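Long-range contacts in stage II sporulation E family protein (Thermanaerovibrio acidaminovorans, PDB 3RNR), which is of unknown function but probably acts as a PP2C-type phosphatase, removing phosphate from phosphoserine or phosphothreonine of other proteins: residues V14-M19 / R31-S36; M22-E27 / G64-R69; A55-W60 / S135-E140; A89-C94 / E140-I145. One frame throughout, in Å; residues are numbered along the deposited sequence.

Contact 1 of 4, residues V14-M19 / R31-S36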
loop_
_atom_site.group_PDB
_atom_site.type_symbol
_atom_site.label_atom_id
_atom_site.label_comp_id
_atom_site.label_asym_id
_atom_site.label_seq_id
_atom_site.Cartn_x
_atom_site.Cartn_y
_atom_site.Cartn_z
ATOM N N VAL B 14 -5.610 4.156 0.710
ATOM C CA VAL B 14 -6.735 3.743 -0.104
ATOM C C VAL B 14 -7.432 2.548 0.540
ATOM O O VAL B 14 -6.782 1.708 1.166
ATOM C CB VAL B 14 -6.290 3.436 -1.567
ATOM C CG1 VAL B 14 -5.084 2.538 -1.593
ATOM C CG2 VAL B 14 -7.444 2.812 -2.371
ATOM N N VAL B 15 -8.754 2.504 0.414
ATOM C CA VAL B 15 -9.521 1.316 0.735
ATOM C C VAL B 15 -10.370 0.976 -0.470
ATOM O O VAL B 15 -10.891 1.872 -1.146
ATOM C CB VAL B 15 -10.434 1.512 1.981
ATOM C CG1 VAL B 15 -9.584 1.654 3.258
ATOM C CG2 VAL B 15 -11.373 2.737 1.801
ATOM N N VAL B 16 -10.517 -0.316 -0.731
ATOM C CA VAL B 16 -11.315 -0.799 -1.853
ATOM C C VAL B 16 -12.127 -2.008 -1.405
ATOM O O VAL B 16 -11.593 -2.887 -0.737
ATOM C CB VAL B 16 -10.412 -1.270 -3.019
ATOM C CG1 VAL B 16 -11.271 -1.758 -4.169
ATOM C CG2 VAL B 16 -9.501 -0.133 -3.508
ATOM N N ASP B 17 -13.406 -2.062 -1.758
ATOM C CA ASP B 17 -14.167 -3.294 -1.513
ATOM C C ASP B 17 -15.040 -3.734 -2.672
ATOM O O ASP B 17 -15.739 -2.924 -3.277
ATOM C CB ASP B 17 -14.984 -3.194 -0.228
ATOM C CG ASP B 17 -14.306 -3.905 0.932
ATOM O OD1 ASP B 17 -13.946 -3.234 1.921
ATOM O OD2 ASP B 17 -14.128 -5.129 0.825
ATOM N N GLY B 18 -15.005 -5.025 -2.988
ATOM C CA GLY B 18 -15.835 -5.525 -4.072
ATOM C C GLY B 18 -17.295 -5.378 -3.695
ATOM O O GLY B 18 -17.631 -5.334 -2.503
HETATM N N MSE B 19 -18.170 -5.330 -4.695
HETATM C CA MSE B 19 -19.591 -5.173 -4.413
HETATM C C MSE B 19 -20.080 -6.600 -4.242
HETATM O O MSE B 19 -20.182 -7.362 -5.212
HETATM C CB MSE B 19 -20.323 -4.567 -5.624
HETATM C CG MSE B 19 -19.891 -3.166 -6.052
HETATM SE SE MSE B 19 -20.896 -1.876 -5.077
HETATM C CE MSE B 19 -22.589 -1.959 -6.047
ATOM N N ARG B 31 -8.481 -5.295 -9.294
ATOM C CA ARG B 31 -8.105 -4.411 -10.394
ATOM C C ARG B 31 -8.129 -2.975 -9.940
ATOM O O ARG B 31 -7.271 -2.184 -10.320
ATOM C CB ARG B 31 -9.052 -4.558 -11.588
ATOM C CG ARG B 31 -8.607 -5.620 -12.561
ATOM C CD ARG B 31 -9.220 -6.950 -12.233
ATOM N NE ARG B 31 -8.711 -7.971 -13.131
ATOM C CZ ARG B 31 -8.452 -9.217 -12.759
ATOM N NH1 ARG B 31 -8.680 -9.596 -11.507
ATOM N NH2 ARG B 31 -7.971 -10.081 -13.645
ATOM N N ALA B 32 -9.122 -2.631 -9.136
ATOM C CA ALA B 32 -9.229 -1.261 -8.645
ATOM C C ALA B 32 -8.056 -0.904 -7.732
ATOM O O ALA B 32 -7.462 0.160 -7.845
ATOM C CB ALA B 32 -10.579 -1.052 -7.922
ATOM N N LEU B 33 -7.736 -1.795 -6.804
ATOM C CA LEU B 33 -6.663 -1.531 -5.862
ATOM C C LEU B 33 -5.338 -1.416 -6.629
ATOM O O LEU B 33 -4.597 -0.469 -6.452
ATOM C CB LEU B 33 -6.604 -2.666 -4.828
ATOM C CG LEU B 33 -5.564 -2.638 -3.701
ATOM C CD1 LEU B 33 -4.121 -2.809 -4.227
ATOM C CD2 LEU B 33 -5.715 -1.373 -2.859
ATOM N N SER B 34 -5.055 -2.387 -7.493
ATOM C CA SER B 34 -3.782 -2.395 -8.206
ATOM C C SER B 34 -3.627 -1.167 -9.102
ATOM O O SER B 34 -2.566 -0.551 -9.139
ATOM C CB SER B 34 -3.633 -3.662 -9.047
ATOM O OG SER B 34 -2.371 -3.672 -9.692
ATOM N N ALA B 35 -4.678 -0.810 -9.834
ATOM C CA ALA B 35 -4.590 0.362 -10.702
ATOM C C ALA B 35 -4.403 1.656 -9.879
ATOM O O ALA B 35 -3.581 2.510 -10.218
ATOM C CB ALA B 35 -5.810 0.462 -11.615
ATOM N N SER B 36 -5.158 1.796 -8.798
ATOM C CA SER B 36 -5.069 3.016 -7.995
ATOM C C SER B 36 -3.694 3.185 -7.354
ATOM O O SER B 36 -3.159 4.296 -7.314
ATOM C CB SER B 36 -6.185 3.081 -6.940
ATOM O OG SER B 36 -6.091 2.014 -6.015
#
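In the alpha-beta-alpha sandwich of the PP2C fold, a helix is laid on the outer face of a sheet, and strand 14-18 meets helix 31-36 in this way. The two run nearly antiparallel, with axes 8.4 Å apart at an angle of 157°. Side chains alternate along the strand: Val14 and Val16 point toward the helix, while Val15 faces the opposite sheet and touches Val162 and Ser164. Val16 divides its two methyls between Ala32 and Leu33. CG1, anti to the backbone N, rests 3.9 Å from CB of Ala32; CG2, beside the N, lies against the Leu33 backbone, 3.9 Å from its CA. Leu33 has CG anti to its own N (chi1 -179°) and crosses both valines obliquely. Its CD2 is the shared surface, 4.0 Å from Val16 CG2 and 4.2 Å from Val14 CG1. Val14 holds CG1 in the crowded position between N and carbonyl carbon, which directs CG2 to the next helical turn at Ser36. The helix also borders the second subunit, Leu33 packing on Asp41 of that subunit. Asp17 OD2 and Gly18 N both bond a glycerol; in PP2C relatives such an Asp-Gly pair supplies metal ligands, and this one is consistent with that role. Ser36 OG, within 2.9 Å of both Ala32 O and Leu33 O, is turned back on its own helix and offers Val14 CG2 a neighbour at 4.0 Å.

Contact 2 of 4, residues M22-E27 / G64-R69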
loop_
_atom_site.group_PDB
_atom_site.type_symbol
_atom_site.label_atom_id
_atom_site.label_comp_id
_atom_site.label_asym_id
_atom_site.label_seq_id
_atom_site.Cartn_x
_atom_site.Cartn_y
_atom_site.Cartn_z
HETATM N N MSE B 22 -22.967 -8.508 -6.152
HETATM C CA MSE B 22 -22.770 -8.734 -7.571
HETATM C C MSE B 22 -21.690 -9.772 -7.757
HETATM O O MSE B 22 -21.221 -10.352 -6.787
HETATM C CB MSE B 22 -22.392 -7.424 -8.245
HETATM C CG MSE B 22 -23.573 -6.486 -8.306
HETATM SE SE MSE B 22 -23.053 -4.658 -8.434
HETATM C CE MSE B 22 -22.730 -4.604 -10.286
ATOM N N ILE B 23 -21.291 -10.014 -8.997
ATOM C CA ILE B 23 -20.402 -11.133 -9.273
ATOM C C ILE B 23 -18.921 -10.737 -9.261
ATOM O O ILE B 23 -18.564 -9.601 -9.584
ATOM C CB ILE B 23 -20.736 -11.846 -10.596
ATOM C CG1 ILE B 23 -20.369 -10.967 -11.784
ATOM C CG2 ILE B 23 -22.203 -12.250 -10.643
ATOM C CD1 ILE B 23 -19.905 -11.772 -12.967
ATOM N N ARG B 24 -18.091 -11.671 -8.806
ATOM C CA ARG B 24 -16.636 -11.537 -8.843
ATOM C C ARG B 24 -16.164 -10.228 -8.217
ATOM O O ARG B 24 -15.261 -9.564 -8.731
ATOM C CB ARG B 24 -16.119 -11.723 -10.273
ATOM C CG ARG B 24 -16.468 -13.115 -10.838
ATOM C CD ARG B 24 -16.130 -13.277 -12.319
ATOM N NE ARG B 24 -14.698 -13.406 -12.564
ATOM C CZ ARG B 24 -14.157 -13.522 -13.774
ATOM N NH1 ARG B 24 -12.838 -13.629 -13.914
ATOM N NH2 ARG B 24 -14.938 -13.522 -14.845
ATOM N N GLY B 25 -16.762 -9.883 -7.081
ATOM C CA GLY B 25 -16.423 -8.649 -6.391
ATOM C C GLY B 25 -14.954 -8.543 -6.008
ATOM O O GLY B 25 -14.349 -7.481 -6.138
ATOM N N ASP B 26 -14.372 -9.641 -5.534
ATOM C CA ASP B 26 -12.971 -9.618 -5.125
ATOM C C ASP B 26 -12.025 -9.371 -6.300
ATOM O O ASP B 26 -11.034 -8.671 -6.161
ATOM C CB ASP B 26 -12.601 -10.922 -4.408
ATOM C CG ASP B 26 -12.986 -10.907 -2.927
ATOM O OD1 ASP B 26 -13.649 -9.938 -2.482
ATOM O OD2 ASP B 26 -12.623 -11.866 -2.209
ATOM N N GLU B 27 -12.327 -9.961 -7.453
ATOM C CA GLU B 27 -11.536 -9.727 -8.651
ATOM C C GLU B 27 -11.670 -8.291 -9.151
ATOM O O GLU B 27 -10.698 -7.716 -9.628
ATOM C CB GLU B 27 -11.931 -10.715 -9.758
ATOM C CG GLU B 27 -11.564 -12.151 -9.433
ATOM C CD GLU B 27 -12.039 -13.125 -10.504
ATOM O OE1 GLU B 27 -11.419 -13.164 -11.582
ATOM O OE2 GLU B 27 -13.037 -13.834 -10.272
ATOM N N GLY B 64 -14.986 -9.822 -19.920
ATOM C CA GLY B 64 -15.658 -10.923 -19.260
ATOM C C GLY B 64 -17.123 -11.013 -19.653
ATOM O O GLY B 64 -17.836 -11.895 -19.184
ATOM N N GLY B 65 -17.573 -10.091 -20.504
ATOM C CA GLY B 65 -18.983 -9.993 -20.867
ATOM C C GLY B 65 -19.892 -9.628 -19.704
ATOM O O GLY B 65 -21.112 -9.750 -19.786
ATOM N N ILE B 66 -19.268 -9.257 -18.589
ATOM C CA ILE B 66 -19.932 -8.857 -17.345
ATOM C C ILE B 66 -20.114 -7.353 -17.008
ATOM O O ILE B 66 -20.352 -7.027 -15.846
ATOM C CB ILE B 66 -19.439 -9.657 -16.121
ATOM C CG1 ILE B 66 -17.931 -9.522 -15.945
ATOM C CG2 ILE B 66 -19.820 -11.123 -16.267
ATOM C CD1 ILE B 66 -17.431 -10.239 -14.707
ATOM N N LEU B 67 -19.829 -6.447 -17.940
ATOM C CA LEU B 67 -19.831 -5.016 -17.611
ATOM C C LEU B 67 -21.109 -4.586 -16.906
ATOM O O LEU B 67 -22.208 -4.881 -17.359
ATOM C CB LEU B 67 -19.641 -4.169 -18.866
ATOM C CG LEU B 67 -19.653 -2.650 -18.647
ATOM C CD1 LEU B 67 -18.515 -2.229 -17.722
ATOM C CD2 LEU B 67 -19.564 -1.906 -19.982
ATOM N N GLY B 68 -20.957 -3.888 -15.784
ATOM C CA GLY B 68 -22.102 -3.392 -15.044
ATOM C C GLY B 68 -22.608 -4.394 -14.028
ATOM O O GLY B 68 -23.411 -4.062 -13.168
ATOM N N ARG B 69 -22.163 -5.640 -14.157
ATOM C CA ARG B 69 -22.575 -6.690 -13.227
ATOM C C ARG B 69 -21.546 -7.040 -12.147
ATOM O O ARG B 69 -21.773 -7.934 -11.322
ATOM C CB ARG B 69 -23.029 -7.936 -13.996
ATOM C CG ARG B 69 -24.316 -7.714 -14.776
ATOM C CD ARG B 69 -25.010 -9.039 -15.068
ATOM N NE ARG B 69 -24.245 -9.864 -15.992
ATOM C CZ ARG B 69 -24.360 -11.184 -16.084
ATOM N NH1 ARG B 69 -23.624 -11.850 -16.959
ATOM N NH2 ARG B 69 -25.205 -11.837 -15.297
#
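A type II turn from Ile66 to Arg69, following a Schellman motif at Gly65 that ends helix 46-63, is pinned here to the N-terminal entrance of helix 25-41 in the PP2C fold. One hydrogen bond joins the backbones: Ile23 N to Arg69 O, 3.2 Å, nearly straight at 165° and in the carbonyl plane. The same oxygen is bordered by Met22 CB and Ile23 CG1. The selenomethionine Met22, bent at chi3, brings CE to 3.0 Å from Gly68 O, a close approach without a hydrogen bond. Apolar contact centres on Ile23 CD1, which is driven between two branches of Ile66, 3.4 Å from its CG2 and 3.4 Å from its CD1. Both are tighter than ordinary van der Waals contact, and Ile23 has an unstaggered chi2 of 147°, consistent with a tight fit. Arg24, the N-cap residue, sets its CD 4.1 Å from Ile66 CD1, crossing that side chain at about a right angle. The salt bridge lies within segment 22-27, between Arg24 and Glu27, and Trp60 packs on both. The guanidinium grips Glu27 side-on, from above the carboxylate plane, with two hydrogen bonds: NE to Glu27 OE2 at 2.9 Å, and NH1 to Glu27 OE1 at 2.8 Å.

Contact 3 of 4, residues A55-W60 / S135-E140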
loop_
_atom_site.group_PDB
_atom_site.type_symbol
_atom_site.label_atom_id
_atom_site.label_comp_id
_atom_site.label_asym_id
_atom_site.label_seq_id
_atom_site.Cartn_x
_atom_site.Cartn_y
_atom_site.Cartn_z
ATOM N N ALA B 55 -11.023 2.611 -15.258
ATOM C CA ALA B 55 -10.645 2.128 -16.576
ATOM C C ALA B 55 -10.284 0.641 -16.517
ATOM O O ALA B 55 -10.665 -0.132 -17.402
ATOM C CB ALA B 55 -9.489 2.961 -17.154
ATOM N N ALA B 56 -9.574 0.239 -15.462
ATOM C CA ALA B 56 -9.140 -1.150 -15.319
ATOM C C ALA B 56 -10.297 -2.111 -15.088
ATOM O O ALA B 56 -10.352 -3.183 -15.688
ATOM C CB ALA B 56 -8.111 -1.289 -14.194
ATOM N N VAL B 57 -11.212 -1.744 -14.200
ATOM C CA VAL B 57 -12.350 -2.615 -13.930
ATOM C C VAL B 57 -13.283 -2.677 -15.148
ATOM O O VAL B 57 -13.751 -3.750 -15.535
ATOM C CB VAL B 57 -13.106 -2.199 -12.644
ATOM C CG1 VAL B 57 -14.394 -2.999 -12.494
ATOM C CG2 VAL B 57 -12.201 -2.422 -11.416
ATOM N N HIS B 58 -13.527 -1.523 -15.759
ATOM C CA HIS B 58 -14.400 -1.438 -16.930
ATOM C C HIS B 58 -13.885 -2.330 -18.073
ATOM O O HIS B 58 -14.648 -3.064 -18.713
ATOM C CB HIS B 58 -14.485 0.025 -17.382
ATOM C CG HIS B 58 -15.566 0.304 -18.383
ATOM N ND1 HIS B 58 -15.490 -0.102 -19.696
ATOM C CD2 HIS B 58 -16.732 0.990 -18.268
ATOM C CE1 HIS B 58 -16.568 0.304 -20.348
ATOM N NE2 HIS B 58 -17.335 0.971 -19.502
ATOM N N ARG B 59 -12.583 -2.253 -18.316
ATOM C CA ARG B 59 -11.914 -3.002 -19.382
ATOM C C ARG B 59 -12.023 -4.510 -19.121
ATOM O O ARG B 59 -12.462 -5.280 -19.982
ATOM C CB ARG B 59 -10.448 -2.541 -19.430
ATOM C CG ARG B 59 -9.590 -2.963 -20.616
ATOM C CD ARG B 59 -8.329 -2.055 -20.723
ATOM N NE ARG B 59 -7.617 -1.869 -19.445
ATOM C CZ ARG B 59 -7.221 -0.692 -18.945
ATOM N NH1 ARG B 59 -7.459 0.433 -19.609
ATOM N NH2 ARG B 59 -6.583 -0.631 -17.774
ATOM N N TRP B 60 -11.630 -4.922 -17.919
ATOM C CA TRP B 60 -11.741 -6.314 -17.479
ATOM C C TRP B 60 -13.189 -6.857 -17.500
ATOM O O TRP B 60 -13.440 -7.965 -17.982
ATOM C CB TRP B 60 -11.138 -6.442 -16.072
ATOM C CG TRP B 60 -11.474 -7.713 -15.363
ATOM C CD1 TRP B 60 -10.913 -8.944 -15.571
ATOM C CD2 TRP B 60 -12.435 -7.883 -14.311
ATOM N NE1 TRP B 60 -11.471 -9.867 -14.719
ATOM C CE2 TRP B 60 -12.407 -9.243 -13.935
ATOM C CE3 TRP B 60 -13.313 -7.017 -13.650
ATOM C CZ2 TRP B 60 -13.231 -9.759 -12.934
ATOM C CZ3 TRP B 60 -14.125 -7.528 -12.660
ATOM C CH2 TRP B 60 -14.076 -8.886 -12.305
ATOM N N SER B 135 -23.201 4.809 -7.746
ATOM C CA SER B 135 -21.939 5.016 -8.448
ATOM C C SER B 135 -20.911 4.043 -7.883
ATOM O O SER B 135 -20.797 3.924 -6.674
ATOM C CB SER B 135 -21.467 6.467 -8.299
ATOM O OG SER B 135 -20.387 6.725 -9.191
ATOM N N PHE B 136 -20.194 3.327 -8.747
ATOM C CA PHE B 136 -19.206 2.346 -8.290
ATOM C C PHE B 136 -18.161 2.172 -9.376
ATOM O O PHE B 136 -18.403 2.522 -10.537
ATOM C CB PHE B 136 -19.862 0.988 -7.937
ATOM C CG PHE B 136 -20.557 0.316 -9.101
ATOM C CD1 PHE B 136 -19.863 -0.558 -9.933
ATOM C CD2 PHE B 136 -21.907 0.549 -9.356
ATOM C CE1 PHE B 136 -20.504 -1.192 -11.020
ATOM C CE2 PHE B 136 -22.563 -0.078 -10.440
ATOM C CZ PHE B 136 -21.852 -0.945 -11.269
ATOM N N ILE B 137 -17.003 1.638 -8.997
ATOM C CA ILE B 137 -15.925 1.417 -9.938
ATOM C C ILE B 137 -16.317 0.206 -10.761
ATOM O O ILE B 137 -16.523 -0.889 -10.216
ATOM C CB ILE B 137 -14.580 1.130 -9.212
ATOM C CG1 ILE B 137 -14.255 2.241 -8.204
ATOM C CG2 ILE B 137 -13.446 0.973 -10.224
ATOM C CD1 ILE B 137 -14.085 3.631 -8.871
ATOM N N GLY B 138 -16.385 0.396 -12.076
ATOM C CA GLY B 138 -16.905 -0.616 -12.979
ATOM C C GLY B 138 -18.278 -0.287 -13.541
ATOM O O GLY B 138 -18.817 -1.021 -14.380
ATOM N N ILE B 139 -18.854 0.826 -13.108
ATOM C CA ILE B 139 -20.163 1.218 -13.634
ATOM C C ILE B 139 -20.005 1.566 -15.122
ATOM O O ILE B 139 -18.943 2.014 -15.546
ATOM C CB ILE B 139 -20.745 2.405 -12.835
ATOM C CG1 ILE B 139 -22.230 2.613 -13.162
ATOM C CG2 ILE B 139 -19.911 3.659 -13.073
ATOM C CD1 ILE B 139 -22.927 3.623 -12.231
ATOM N N GLU B 140 -21.044 1.359 -15.925
ATOM C CA GLU B 140 -20.875 1.514 -17.371
ATOM C C GLU B 140 -20.288 2.873 -17.779
ATOM O O GLU B 140 -19.422 2.955 -18.645
ATOM C CB GLU B 140 -22.190 1.236 -18.112
ATOM C CG GLU B 140 -22.099 1.467 -19.602
ATOM C CD GLU B 140 -23.416 1.219 -20.311
ATOM O OE1 GLU B 140 -23.678 1.898 -21.327
ATOM O OE2 GLU B 140 -24.184 0.344 -19.855
#
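A type II beta turn, Phe136 to Ile139, docks on the C-terminal half of helix 46-63, one of the helices flanking the antiparallel sheet of the PP2C sandwich. Val57 and His58 make the first shell. Val57 CG1, anti to the backbone N, presses on the turn at Gly138 CA, 3.5 Å away and tighter than usual packing; the glycine, with no side chain, lets the methyl come this close. The other methyl, Val57 CG2, lies 3.8 Å from Ile137 CG2, the two side chains crossing at about a right angle. His58 swings its ring beyond the turn, with CG anti to the backbone N (chi1 -168°). Its edge, not its face, meets the chain: NE2 gives a weak, bent hydrogen bond to Glu140 O, 3.0 Å long with an angle of 131° at the hydrogen, and CD2 stands 3.7 Å from Ile139 O. The turn itself is closed by Ile139 N to Phe136 O at 3.1 Å, with Gly138 at positive phi (107°).

Second-shell groups brace the turn. Gln54, one helical turn before His58, spans it with its amide, accepting from Gly138 N at OE1 and donating to Ile139 O from NE2. Ile137 packs on Val50 and Ala53 of the same helix and bonds Ala72 through its backbone. Trp60, on another side of the helix, meets Arg31 in a cation-pi pair. Behind the turn, Ile139 lies over one face of the Phe136 ring, its CB 3.8 Å above the centre.

Contact 4 of 4, residues A89-C94 / E140-I145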
loop_
_atom_site.group_PDB
_atom_site.type_symbol
_atom_site.label_atom_id
_atom_site.label_comp_id
_atom_site.label_asym_id
_atom_site.label_seq_id
_atom_site.Cartn_x
_atom_site.Cartn_y
_atom_site.Cartn_z
ATOM N N ALA B 89 -10.582 11.380 -2.967
ATOM C CA ALA B 89 -11.666 11.048 -3.883
ATOM C C ALA B 89 -12.340 9.764 -3.427
ATOM O O ALA B 89 -11.707 8.917 -2.782
ATOM C CB ALA B 89 -11.148 10.922 -5.307
ATOM N N SER B 90 -13.620 9.612 -3.748
ATOM C CA SER B 90 -14.312 8.383 -3.369
ATOM C C SER B 90 -15.461 8.085 -4.308
ATOM O O SER B 90 -16.018 8.986 -4.939
ATOM C CB SER B 90 -14.780 8.436 -1.909
ATOM O OG SER B 90 -15.855 9.330 -1.733
ATOM N N VAL B 91 -15.790 6.806 -4.426
ATOM C CA VAL B 91 -16.898 6.389 -5.266
ATOM C C VAL B 91 -17.658 5.299 -4.537
ATOM O O VAL B 91 -17.071 4.279 -4.132
ATOM C CB VAL B 91 -16.406 5.851 -6.631
ATOM C CG1 VAL B 91 -17.575 5.320 -7.454
ATOM C CG2 VAL B 91 -15.660 6.945 -7.423
ATOM N N GLY B 92 -18.965 5.456 -4.430
ATOM C CA GLY B 92 -19.748 4.516 -3.648
ATOM C C GLY B 92 -19.921 4.901 -2.191
ATOM O O GLY B 92 -20.207 6.058 -1.870
ATOM N N ASP B 93 -19.947 3.895 -1.329
ATOM C CA ASP B 93 -20.217 4.100 0.094
ATOM C C ASP B 93 -18.984 4.130 1.003
ATOM O O ASP B 93 -19.134 4.120 2.221
ATOM C CB ASP B 93 -21.245 3.090 0.605
ATOM C CG ASP B 93 -20.741 1.678 0.510
ATOM O OD1 ASP B 93 -19.757 1.478 -0.220
ATOM O OD2 ASP B 93 -21.305 0.778 1.162
ATOM N N CYS B 94 -17.781 4.052 0.442
ATOM C CA CYS B 94 -16.585 4.277 1.259
ATOM C C CYS B 94 -16.531 5.745 1.661
ATOM O O CYS B 94 -17.098 6.591 0.978
ATOM C CB CYS B 94 -15.323 3.891 0.510
ATOM S SG CYS B 94 -15.178 2.134 0.208
ATOM N N GLU B 140 -21.044 1.359 -15.925
ATOM C CA GLU B 140 -20.875 1.514 -17.371
ATOM C C GLU B 140 -20.288 2.873 -17.779
ATOM O O GLU B 140 -19.422 2.955 -18.645
ATOM C CB GLU B 140 -22.190 1.236 -18.112
ATOM C CG GLU B 140 -22.099 1.467 -19.602
ATOM C CD GLU B 140 -23.416 1.219 -20.311
ATOM O OE1 GLU B 140 -23.678 1.898 -21.327
ATOM O OE2 GLU B 140 -24.184 0.344 -19.855
ATOM N N ASN B 141 -20.778 3.939 -17.165
ATOM C CA ASN B 141 -20.245 5.276 -17.400
ATOM C C ASN B 141 -20.074 5.965 -16.051
ATOM O O ASN B 141 -21.066 6.257 -15.404
ATOM C CB ASN B 141 -21.252 6.053 -18.265
ATOM C CG ASN B 141 -20.755 7.427 -18.668
ATOM O OD1 ASN B 141 -19.550 7.687 -18.695
ATOM N ND2 ASN B 141 -21.691 8.319 -18.998
ATOM N N LEU B 142 -18.850 6.286 -15.631
ATOM C CA LEU B 142 -18.704 6.779 -14.267
ATOM C C LEU B 142 -18.804 8.293 -14.342
ATOM O O LEU B 142 -17.935 8.953 -14.905
ATOM C CB LEU B 142 -17.324 6.369 -13.724
ATOM C CG LEU B 142 -16.906 6.951 -12.378
ATOM C CD1 LEU B 142 -17.850 6.423 -11.298
ATOM C CD2 LEU B 142 -15.421 6.634 -12.023
ATOM N N THR B 143 -19.928 8.837 -13.894
ATOM C CA THR B 143 -20.077 10.290 -13.838
ATOM C C THR B 143 -20.027 10.935 -12.465
ATOM O O THR B 143 -19.863 12.146 -12.357
ATOM C CB THR B 143 -21.411 10.685 -14.454
ATOM O OG1 THR B 143 -22.456 10.004 -13.749
ATOM C CG2 THR B 143 -21.450 10.266 -15.920
ATOM N N GLU B 144 -20.094 10.133 -11.414
ATOM C CA GLU B 144 -20.243 10.710 -10.082
ATOM C C GLU B 144 -19.098 10.252 -9.210
ATOM O O GLU B 144 -19.040 9.085 -8.828
ATOM C CB GLU B 144 -21.581 10.291 -9.437
ATOM C CG GLU B 144 -22.829 10.766 -10.198
ATOM C CD GLU B 144 -22.853 12.276 -10.410
ATOM O OE1 GLU B 144 -22.710 13.032 -9.418
ATOM O OE2 GLU B 144 -23.010 12.708 -11.575
ATOM N N ILE B 145 -18.217 11.188 -8.868
ATOM C CA ILE B 145 -17.087 10.919 -7.998
ATOM C C ILE B 145 -17.059 12.010 -6.946
ATOM O O ILE B 145 -17.139 13.183 -7.280
ATOM C CB ILE B 145 -15.757 10.974 -8.782
ATOM C CG1 ILE B 145 -15.833 10.050 -10.004
ATOM C CG2 ILE B 145 -14.581 10.618 -7.846
ATOM C CD1 ILE B 145 -14.722 10.247 -11.025
#
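Residues 89-91 are the extended end of strand 85-91, and Gly92, at positive phi (91°), turns the chain out of the strand. Segment 140-145 is extended at Asn141 and Leu142, kinks at Thr143 (psi -12°) and is extended again at Glu144 and Ile145, leading into strand 146-153. The backbones come nearest at Val91 and Ile145, whose CA atoms are 5.3 Å apart, and the antiparallel pairing of the two strands is taken up next door, where Ser90 bonds Ser146 through the backbone. Contact between the two segments is carried by apolar side chains. Val91 divides its methyls between two partners. CG1, anti to the backbone N (chi1 176°), meets CD1 of Leu142 tip to tip at 4.0 Å; CG2, beside the N, touches Ile145 at its branch, 3.9 Å from CG2 and 4.0 Å from CG1. Here the edge strand of the five-stranded antiparallel sheet of the PP2C sandwich is about to begin, and helix 46-63 spreads over the cluster, with Val50 on Val91, Leu51 on Ile145, Gln54 on Leu142 and Pro46 on Ala89. Ile145 places CG2 anti to its backbone N, so this methyl faces the strand and also lies 3.6 Å from Ser90 O and 4.3 Å from Ala89 CB. Leu142 likewise has its CG anti to the N, which sends the isobutyl group inward to Val91. Beyond the strand end, Gly92 N donates to His111 ND1.

How the contacts relate
Contacts 1 and 2 both use helix 25-41, their segments adjoining in sequence; contact 3, on helix 46-63, touches both. Arg31 CB of contact 1 lies 3.8 Å from Val57 CG2 of contact 3, and Glu27 CB of contact 2 lies 3.6 Å from Trp60 CZ2. Leu67 of contact 2 bridges onward, its CD1 3.6 Å from Gly138 O. Contacts 3 and 4, centres 10 Å apart, share Glu140 and are tied by a probable hydrogen bond, Ser135 OG to Glu144 O, 2.7 Å. Contacts 1 and 4 use the same sheet, touching where Val15 CG2 lies 4.2 Å from Cys94 SG. The glycerol at Asp17 and Gly18 probably marks the family's catalytic pocket, beside contact 1.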